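Local atomic coordinates of mitochondrial import inner membrane translocase subunit TIM8 (PDB entry 3CJH), a protein that acts as a chaperone of the mitochondrial intermembrane space, helping some multi-pass proteins into the inner membrane and passing beta-barrel precursors from the TOM complex to the SAM complex. Residues K23-S28 against Q40-C45; H15-I20 against N47-T52. All coordinates share one frame; numbering follows the deposited sequence.

Contact 1: K23-S28 against Q40-C45; sequences KKCVES and QCLSNC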
loop_
_atom_site.group_PDB
_atom_site.type_symbol
_atom_site.label_atom_id
_atom_site.label_comp_id
_atom_site.label_asym_id
_atom_site.label_seq_id
_atom_site.Cartn_x
_atom_site.Cartn_y
_atom_site.Cartn_z
ATOM N N LYS B 23 -9.003 2.308 7.794
ATOM C CA LYS B 23 -9.300 1.380 6.705
ATOM C C LYS B 23 -9.967 0.094 7.179
ATOM O O LYS B 23 -10.951 -0.369 6.586
ATOM C CB LYS B 23 -8.018 0.959 6.023
ATOM C CG LYS B 23 -7.258 2.052 5.315
ATOM C CD LYS B 23 -5.909 1.506 4.780
ATOM C CE LYS B 23 -5.272 2.447 3.722
ATOM N NZ LYS B 23 -4.384 1.728 2.697
ATOM N N LYS B 24 -9.410 -0.479 8.240
ATOM C CA LYS B 24 -9.848 -1.774 8.752
ATOM C C LYS B 24 -11.139 -1.736 9.546
ATOM O O LYS B 24 -11.887 -2.712 9.510
ATOM C CB LYS B 24 -8.728 -2.425 9.583
ATOM C CG LYS B 24 -7.526 -2.729 8.701
ATOM C CD LYS B 24 -6.341 -3.399 9.390
ATOM C CE LYS B 24 -5.320 -3.876 8.330
ATOM N NZ LYS B 24 -4.429 -4.967 8.829
ATOM N N CYS B 25 -11.410 -0.635 10.243
ATOM C CA CYS B 25 -12.606 -0.524 11.109
ATOM C C CYS B 25 -13.781 0.299 10.572
ATOM O O CYS B 25 -14.924 0.060 10.976
ATOM C CB CYS B 25 -12.243 0.062 12.454
ATOM S SG CYS B 25 -11.236 -1.030 13.422
ATOM N N VAL B 26 -13.505 1.290 9.729
ATOM C CA VAL B 26 -14.568 2.067 9.103
ATOM C C VAL B 26 -14.841 1.441 7.759
ATOM O O VAL B 26 -14.151 1.740 6.776
ATOM C CB VAL B 26 -14.185 3.524 8.891
ATOM C CG1 VAL B 26 -15.298 4.237 8.137
ATOM C CG2 VAL B 26 -13.899 4.219 10.217
ATOM N N GLU B 27 -15.836 0.562 7.708
ATOM C CA GLU B 27 -16.051 -0.197 6.495
ATOM C C GLU B 27 -16.804 0.618 5.441
ATOM O O GLU B 27 -16.715 0.327 4.240
ATOM C CB GLU B 27 -16.751 -1.533 6.782
ATOM C CG GLU B 27 -18.280 -1.607 6.482
ATOM C CD GLU B 27 -19.161 -1.677 7.708
ATOM O OE1 GLU B 27 -20.373 -1.392 7.559
ATOM O OE2 GLU B 27 -18.664 -2.026 8.806
ATOM N N SER B 28 -17.527 1.642 5.896
ATOM C CA SER B 28 -18.384 2.440 5.020
ATOM C C SER B 28 -18.780 3.742 5.698
ATOM O O SER B 28 -18.883 3.790 6.915
ATOM C CB SER B 28 -19.658 1.660 4.726
ATOM O OG SER B 28 -20.346 1.364 5.947
ATOM N N GLN B 40 -14.935 0.850 19.236
ATOM C CA GLN B 40 -14.230 -0.165 20.019
ATOM C C GLN B 40 -13.214 -0.930 19.129
ATOM O O GLN B 40 -12.100 -1.264 19.543
ATOM C CB GLN B 40 -15.276 -1.113 20.609
ATOM C CG GLN B 40 -14.762 -2.092 21.646
ATOM C CD GLN B 40 -14.445 -1.428 23.005
ATOM O OE1 GLN B 40 -15.051 -0.422 23.379
ATOM N NE2 GLN B 40 -13.496 -2.011 23.751
ATOM N N CYS B 41 -13.613 -1.198 17.890
ATOM C CA CYS B 41 -12.720 -1.767 16.870
ATOM C C CYS B 41 -11.482 -0.881 16.711
ATOM O O CYS B 41 -10.357 -1.358 16.628
ATOM C CB CYS B 41 -13.473 -1.849 15.534
ATOM S SG CYS B 41 -12.546 -2.530 14.088
ATOM N N LEU B 42 -11.726 0.422 16.687
ATOM C CA LEU B 42 -10.691 1.442 16.535
ATOM C C LEU B 42 -9.648 1.439 17.676
ATOM O O LEU B 42 -8.463 1.541 17.448
ATOM C CB LEU B 42 -11.375 2.806 16.430
ATOM C CG LEU B 42 -11.096 3.691 15.211
ATOM C CD1 LEU B 42 -10.725 2.924 13.945
ATOM C CD2 LEU B 42 -12.315 4.607 14.927
ATOM N N SER B 43 -10.098 1.294 18.910
ATOM C CA SER B 43 -9.197 1.325 20.071
ATOM C C SER B 43 -8.524 -0.020 20.324
ATOM O O SER B 43 -7.349 -0.054 20.711
ATOM C CB SER B 43 -9.948 1.758 21.321
ATOM O OG SER B 43 -10.914 0.791 21.690
ATOM N N ASN B 44 -9.273 -1.112 20.151
ATOM C CA ASN B 44 -8.682 -2.466 20.059
ATOM C C ASN B 44 -7.573 -2.530 18.999
ATOM O O ASN B 44 -6.487 -3.009 19.260
ATOM C CB ASN B 44 -9.732 -3.486 19.619
ATOM C CG ASN B 44 -10.776 -3.779 20.667
ATOM O OD1 ASN B 44 -10.647 -3.411 21.849
ATOM N ND2 ASN B 44 -11.838 -4.457 20.231
ATOM N N CYS B 45 -7.874 -2.065 17.791
ATOM C CA CYS B 45 -6.902 -2.068 16.665
ATOM C C CYS B 45 -5.531 -1.457 17.067
ATOM O O CYS B 45 -4.491 -2.106 16.907
ATOM C CB CYS B 45 -7.504 -1.339 15.448
ATOM S SG CYS B 45 -6.499 -1.244 13.934
#

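Contact 2: H15-I20 against N47-T52; sequences HQFTNI and NRFLDT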
loop_
_atom_site.group_PDB
_atom_site.type_symbol
_atom_site.label_atom_id
_atom_site.label_comp_id
_atom_site.label_asym_id
_atom_site.label_seq_id
_atom_site.Cartn_x
_atom_site.Cartn_y
_atom_site.Cartn_z
ATOM N N HIS B 15 -0.853 9.366 13.362
ATOM C CA HIS B 15 -1.223 9.481 11.947
ATOM C C HIS B 15 -1.196 8.114 11.299
ATOM O O HIS B 15 -2.144 7.694 10.633
ATOM C CB HIS B 15 -0.247 10.354 11.154
ATOM C CG HIS B 15 -0.251 11.789 11.550
ATOM N ND1 HIS B 15 -1.346 12.400 12.120
ATOM C CD2 HIS B 15 0.695 12.750 11.422
ATOM C CE1 HIS B 15 -1.066 13.670 12.352
ATOM N NE2 HIS B 15 0.166 13.909 11.934
ATOM N N GLN B 16 -0.088 7.419 11.488
ATOM C CA GLN B 16 0.066 6.151 10.845
ATOM C C GLN B 16 -0.963 5.147 11.335
ATOM O O GLN B 16 -1.596 4.470 10.516
ATOM C CB GLN B 16 1.465 5.601 11.022
ATOM C CG GLN B 16 1.536 4.238 10.407
ATOM C CD GLN B 16 2.870 3.835 9.996
ATOM O OE1 GLN B 16 3.777 4.666 9.814
ATOM N NE2 GLN B 16 3.023 2.525 9.836
ATOM N N PHE B 17 -1.138 5.059 12.656
ATOM C CA PHE B 17 -2.108 4.118 13.232
ATOM C C PHE B 17 -3.507 4.407 12.739
ATOM O O PHE B 17 -4.251 3.495 12.376
ATOM C CB PHE B 17 -2.100 4.163 14.755
ATOM C CG PHE B 17 -0.874 3.579 15.367
ATOM C CD1 PHE B 17 -0.382 2.348 14.932
ATOM C CD2 PHE B 17 -0.203 4.243 16.395
ATOM C CE1 PHE B 17 0.772 1.798 15.495
ATOM C CE2 PHE B 17 0.954 3.696 16.971
ATOM C CZ PHE B 17 1.439 2.470 16.519
ATOM N N THR B 18 -3.844 5.692 12.722
ATOM C CA THR B 18 -5.147 6.130 12.269
ATOM C C THR B 18 -5.349 5.691 10.837
ATOM O O THR B 18 -6.395 5.134 10.486
ATOM C CB THR B 18 -5.300 7.629 12.358
ATOM O OG1 THR B 18 -5.218 8.046 13.734
ATOM C CG2 THR B 18 -6.637 8.028 11.828
ATOM N N ASN B 19 -4.331 5.898 10.013
ATOM C CA ASN B 19 -4.406 5.489 8.622
ATOM C C ASN B 19 -4.651 3.975 8.451
ATOM O O ASN B 19 -5.512 3.559 7.665
ATOM C CB ASN B 19 -3.140 5.905 7.896
ATOM C CG ASN B 19 -3.167 5.529 6.441
ATOM O OD1 ASN B 19 -4.164 5.750 5.748
ATOM N ND2 ASN B 19 -2.079 4.937 5.965
ATOM N N ILE B 20 -3.934 3.154 9.220
ATOM C CA ILE B 20 -4.114 1.697 9.119
ATOM C C ILE B 20 -5.476 1.274 9.650
ATOM O O ILE B 20 -6.205 0.525 8.991
ATOM C CB ILE B 20 -3.052 0.833 9.889
ATOM C CG1 ILE B 20 -1.803 1.627 10.295
ATOM C CG2 ILE B 20 -2.669 -0.395 9.015
ATOM C CD1 ILE B 20 -0.589 0.769 10.671
ATOM N N ASN B 47 -4.323 -0.973 20.153
ATOM C CA ASN B 47 -3.737 -1.744 21.249
ATOM C C ASN B 47 -3.094 -3.031 20.750
ATOM O O ASN B 47 -1.944 -3.359 21.059
ATOM C CB ASN B 47 -4.815 -2.093 22.287
ATOM C CG ASN B 47 -4.997 -1.006 23.310
ATOM O OD1 ASN B 47 -4.109 -0.774 24.114
ATOM N ND2 ASN B 47 -6.137 -0.335 23.287
ATOM N N ARG B 48 -3.885 -3.761 19.983
ATOM C CA ARG B 48 -3.464 -4.986 19.321
ATOM C C ARG B 48 -2.226 -4.741 18.436
ATOM O O ARG B 48 -1.304 -5.562 18.372
ATOM C CB ARG B 48 -4.638 -5.521 18.482
ATOM C CG ARG B 48 -4.897 -6.987 18.609
ATOM C CD ARG B 48 -4.968 -7.478 20.082
ATOM N NE ARG B 48 -6.099 -6.939 20.830
ATOM C CZ ARG B 48 -6.028 -6.238 21.967
ATOM N NH1 ARG B 48 -4.866 -5.952 22.556
ATOM N NH2 ARG B 48 -7.154 -5.828 22.543
ATOM N N PHE B 49 -2.188 -3.589 17.779
ATOM C CA PHE B 49 -1.022 -3.244 16.974
ATOM C C PHE B 49 0.239 -3.042 17.827
ATOM O O PHE B 49 1.305 -3.531 17.485
ATOM C CB PHE B 49 -1.274 -1.994 16.146
ATOM C CG PHE B 49 -0.607 -2.049 14.846
ATOM C CD1 PHE B 49 0.731 -1.685 14.734
ATOM C CD2 PHE B 49 -1.288 -2.566 13.728
ATOM C CE1 PHE B 49 1.379 -1.782 13.514
ATOM C CE2 PHE B 49 -0.657 -2.674 12.512
ATOM C CZ PHE B 49 0.691 -2.283 12.401
ATOM N N LEU B 50 0.099 -2.318 18.936
ATOM C CA LEU B 50 1.214 -2.082 19.871
ATOM C C LEU B 50 1.735 -3.379 20.469
ATOM O O LEU B 50 2.942 -3.572 20.575
ATOM C CB LEU B 50 0.776 -1.142 20.999
ATOM C CG LEU B 50 0.508 0.273 20.490
ATOM C CD1 LEU B 50 -0.444 1.036 21.401
ATOM C CD2 LEU B 50 1.841 1.021 20.284
ATOM N N ASP B 51 0.802 -4.251 20.856
ATOM C CA ASP B 51 1.117 -5.592 21.380
ATOM C C ASP B 51 1.970 -6.370 20.370
ATOM O O ASP B 51 2.972 -6.989 20.735
ATOM C CB ASP B 51 -0.170 -6.391 21.677
ATOM C CG ASP B 51 -0.936 -5.884 22.912
ATOM O OD1 ASP B 51 -0.306 -5.572 23.948
ATOM O OD2 ASP B 51 -2.187 -5.826 22.874
ATOM N N THR B 52 1.572 -6.318 19.097
ATOM C CA THR B 52 2.336 -6.950 18.019
ATOM C C THR B 52 3.776 -6.405 17.949
ATOM O O THR B 52 4.736 -7.159 17.942
ATOM C CB THR B 52 1.659 -6.729 16.669
ATOM O OG1 THR B 52 0.319 -7.196 16.736
ATOM C CG2 THR B 52 2.366 -7.485 15.589
#

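Contact 1: K23-S28 against Q40-C45
Cys41 comes first along the second segment to meet its partner, and the meeting is covalent: its SG is joined to Cys25 SG at 2.1 Å in one of the two disulfides of the twin CX3C motif. The bridge turns by -80° about the sulfur-sulfur bond, the usual disulfide torsion near a right angle. The two cysteines reach it differently. Cys41 sends its sulfur anti to its own backbone N (chi1 180°), while in Cys25 the sulfur stands beside the backbone N (chi1 -68°), and the alpha carbons are brought to 5.9 Å of each other. One residue on, Leu42 lays a single methyl, CD1, against Cys25 CB at 3.6 Å, an apolar touch right beside the bridge. Ser43 faces away from the first segment and turns its OG back to Gln40 O at 3.2 Å, a carbonyl that also accepts Asn44 N from the same face. Cys45, a turn after Cys41, brings its CB to 4.3 Å from Cys25 SG, while its own sulfur forms the second disulfide, with Cys21. The bridge thus ties the last turn of helix 7-25, just before Val26 leaves helical geometry, to an early part of helix 36-62, with chains of other proteins packed around the pair.

Contact 2: H15-I20 against N47-T52
Helix segments 15-20 and 47-52 lie on the two arms of the small Tim helix-loop-helix fold, splayed here with axes 11.6 Å from each other at closest approach and directions 116° apart, Phe17 CA and Phe49 CA, at 8.3 Å, being the closest alpha carbons. Large side chains have to span that distance. Phe17 holds its ring beside its backbone N (chi1 -71°), which carries CE1 to 3.6 Å from Phe49 CD1. This Phe49 carbon lies at the edge of the Phe17 ring, near its plane. The rings themselves meet obliquely, planes at 64° and centroids 5.7 Å apart. Farther round the Phe49 ring, which also meets an aromatic side chain on a chain of another protein, Ile20 brings in its terminal methyl, CD1, 3.7 Å from Phe49 CZ, the two side chains crossing at about a right angle. On Phe17, the outermost carbon CZ meets Leu50 CD2 at 4.1 Å, a looser touch. With an alanine in place of Phe49, Phe17 CE1 and Ile20 CD1 would probably both lose their partner, and a gap would open between the two helices. On another side of its helix, Arg48 NH1 makes a salt bridge of 2.7 Å to Asp51 OD2, the carboxylate sitting at the guanidinium edge; Asp51 OD1 has a second basic partner on a chain of another protein. Everything that passes between the segments is therefore hydrocarbon and aromatic, held by dispersion and burial of apolar surface, whereas the charged groups serve their own helix and the neighbouring chains.

In the fold
Contacts 1 and 2 join the same two helices, 7-25 and 36-62, and together describe a helical hairpin of the small Tim family. Contact 1 lies nearer the connecting loop, nested within the longer loop that contact 2 closes, and their centres are about 10 Å apart. All the touching residues of contact 1 are buried, although it lies farther from the middle of the chain; in contact 2, Phe49 alone of the four is buried. The chemistry differs as well: a covalent bridge fixes the helices close together at the twin CX3C motif, and farther from the connecting loop, where they are more widely separated, aromatic and aliphatic side chains keep them in touch.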